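Local coordinates for protein biphenyl 2,3-Dioxygenase Beta Subunit (Sphingobium yanoikuyae, PDB 2GBW) that probably supports, as the beta subunit of a ring-hydroxylating dioxygenase, the dioxygenation of biphenyl-type aromatic compounds, and can bind zinc, at residues A41-Y46 and K152-K157. Sequence-based numbering, arbitrary orientation.
Sequences AEDIHY and KVFRRK
Three backbone hydrogen bonds join the turn and strand of 41-46 to 152-157, and strands 44-46 and 155-157 run parallel. Ala41, the first residue of a type I turn closed by Ile44 N on Ala41 O, donates almost straight through N to Val153 O at 2.9 Å. Beyond the turn, His45 takes both roles: its N gives a more bent bond (150°) to Phe154 O, and its O receives Arg156 N at 3.0 Å, nearly along the C=O axis. Phe154 O is gripped twice, since Arg155 NH1 also donates to it at 2.8 Å, with the acceptor in the guanidinium plane. The bend of the Arg155 chain at chi2 (-76°) folds the guanidinium back toward this preceding carbonyl, and its CD passes beside His45 CB. There NH1 forms a long salt bridge, 4.0 Å, with Asp43 OD2, while one water donates to Asp43 OD2 and accepts from Arg155 NH2. The carboxylate of Asp43 lies alongside the Phe154 ring, their planes 11° apart, but its stronger ionic partner is Arg145, which also makes a cation-pi contact with that ring. On the sheet face of Tyr46 and Arg156, Arg156 CD packs 3.7 Å from Tyr46 CE2. Asp142, Glu23 and the Cys174 carboxylate pair with the Arg156 guanidinium, Tyr46 OH is hydrogen-bonded to Cys174 N, and on the other face His45, a zinc-binding residue in this protein although no zinc is bound to this chain here, is hydrogen-bonded through NE2 to Asn72 OD1. Phe154 and Arg155 form a classic beta bulge opposite Lys143; strand 150-160 lies between antiparallel strand 132-147 and parallel strand 44-49 in the curved sheet of this NTF2-like fold, with helix 75-84 packing Phe75 on Ile44 and Leu78 on Tyr46.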
# COMPACT_ATOMS: atom_id res chain seq x y z
N ALA B 41 -9.51 -15.43 34.57
CA ALA B 41 -9.93 -15.43 35.96
C ALA B 41 -11.12 -14.50 36.12
O ALA B 41 -11.28 -13.54 35.37
CB ALA B 41 -8.79 -14.93 36.85
N GLU B 42 -11.96 -14.78 37.11
CA GLU B 42 -13.16 -13.97 37.32
C GLU B 42 -12.89 -12.54 37.81
O GLU B 42 -13.74 -11.69 37.70
CB GLU B 42 -14.10 -14.70 38.28
CG GLU B 42 -14.78 -15.91 37.62
CD GLU B 42 -16.12 -16.27 38.28
OE1 GLU B 42 -16.13 -16.70 39.47
OE2 GLU B 42 -17.16 -16.12 37.57
N ASP B 43 -11.70 -12.28 38.34
CA ASP B 43 -11.32 -10.92 38.77
C ASP B 43 -10.51 -10.17 37.71
O ASP B 43 -9.81 -9.20 38.02
CB ASP B 43 -10.53 -10.99 40.08
CG ASP B 43 -9.29 -11.86 40.01
OD1 ASP B 43 -9.42 -13.04 39.57
OD2 ASP B 43 -8.21 -11.41 40.49
N ILE B 44 -10.63 -10.62 36.46
CA ILE B 44 -9.92 -10.06 35.33
C ILE B 44 -10.15 -8.56 35.18
O ILE B 44 -11.23 -8.07 35.43
CB ILE B 44 -10.35 -10.79 33.98
CG1 ILE B 44 -9.54 -10.28 32.78
CG2 ILE B 44 -11.84 -10.67 33.67
CD1 ILE B 44 -8.09 -10.48 32.87
N HIS B 45 -9.10 -7.84 34.81
CA HIS B 45 -9.23 -6.52 34.19
C HIS B 45 -8.50 -6.62 32.89
O HIS B 45 -7.31 -6.89 32.87
CB HIS B 45 -8.63 -5.42 35.06
CG HIS B 45 -8.79 -4.04 34.48
ND1 HIS B 45 -7.77 -3.11 34.52
CD2 HIS B 45 -9.81 -3.48 33.81
CE1 HIS B 45 -8.18 -2.01 33.92
NE2 HIS B 45 -9.41 -2.21 33.46
N TYR B 46 -9.22 -6.36 31.80
CA TYR B 46 -8.72 -6.49 30.46
C TYR B 46 -8.74 -5.08 29.89
O TYR B 46 -9.80 -4.49 29.75
CB TYR B 46 -9.67 -7.42 29.72
CG TYR B 46 -9.25 -7.83 28.36
CD1 TYR B 46 -9.36 -6.93 27.32
CD2 TYR B 46 -8.74 -9.11 28.08
CE1 TYR B 46 -9.04 -7.27 26.04
CE2 TYR B 46 -8.37 -9.46 26.77
CZ TYR B 46 -8.53 -8.54 25.77
OH TYR B 46 -8.19 -8.83 24.46
N LYS B 152 -4.56 -18.95 34.76
CA LYS B 152 -5.54 -18.00 34.29
C LYS B 152 -5.03 -16.58 34.36
O LYS B 152 -4.31 -16.24 35.27
CB LYS B 152 -6.83 -18.13 35.09
CG LYS B 152 -7.56 -19.46 34.83
CD LYS B 152 -8.93 -19.51 35.50
CE LYS B 152 -9.65 -20.81 35.17
NZ LYS B 152 -10.94 -20.95 35.91
N VAL B 153 -5.42 -15.74 33.41
CA VAL B 153 -4.99 -14.35 33.46
C VAL B 153 -5.99 -13.57 34.34
O VAL B 153 -7.21 -13.75 34.24
CB VAL B 153 -4.83 -13.76 32.04
CG1 VAL B 153 -6.16 -13.79 31.24
CG2 VAL B 153 -4.28 -12.29 32.08
N PHE B 154 -5.46 -12.73 35.23
CA PHE B 154 -6.29 -11.85 36.04
C PHE B 154 -5.99 -10.39 35.78
O PHE B 154 -6.76 -9.52 36.17
CB PHE B 154 -6.28 -12.23 37.54
CG PHE B 154 -4.96 -11.99 38.27
CD1 PHE B 154 -3.96 -12.94 38.25
CD2 PHE B 154 -4.73 -10.80 38.97
CE1 PHE B 154 -2.75 -12.74 38.90
CE2 PHE B 154 -3.48 -10.60 39.66
CZ PHE B 154 -2.51 -11.57 39.59
N ARG B 155 -4.91 -10.07 35.06
CA ARG B 155 -4.74 -8.70 34.57
C ARG B 155 -4.11 -8.77 33.21
O ARG B 155 -3.18 -9.54 33.02
CB ARG B 155 -3.80 -7.90 35.49
CG ARG B 155 -4.31 -7.69 36.94
CD ARG B 155 -5.38 -6.62 36.89
NE ARG B 155 -5.90 -6.20 38.19
CZ ARG B 155 -6.73 -6.90 38.96
NH1 ARG B 155 -7.15 -8.10 38.59
NH2 ARG B 155 -7.10 -6.39 40.13
N ARG B 156 -4.67 -8.05 32.24
CA ARG B 156 -4.13 -8.02 30.88
C ARG B 156 -4.13 -6.61 30.41
O ARG B 156 -5.19 -5.98 30.32
CB ARG B 156 -4.92 -8.92 29.94
CG ARG B 156 -4.51 -8.81 28.42
CD ARG B 156 -4.88 -10.09 27.71
NE ARG B 156 -4.04 -11.21 28.05
CZ ARG B 156 -4.31 -12.48 27.75
NH1 ARG B 156 -5.43 -12.76 27.07
NH2 ARG B 156 -3.49 -13.45 28.13
N LYS B 157 -2.94 -6.11 30.12
CA LYS B 157 -2.79 -4.78 29.53
C LYS B 157 -2.22 -4.93 28.15
O LYS B 157 -1.19 -5.62 28.01
CB LYS B 157 -1.90 -3.90 30.41
CG LYS B 157 -1.86 -2.43 29.98
CD LYS B 157 -1.01 -1.66 30.98
CE LYS B 157 -0.90 -0.19 30.60
NZ LYS B 157 -0.02 0.43 31.64
O HOH W 1 -7.95 -9.01 41.50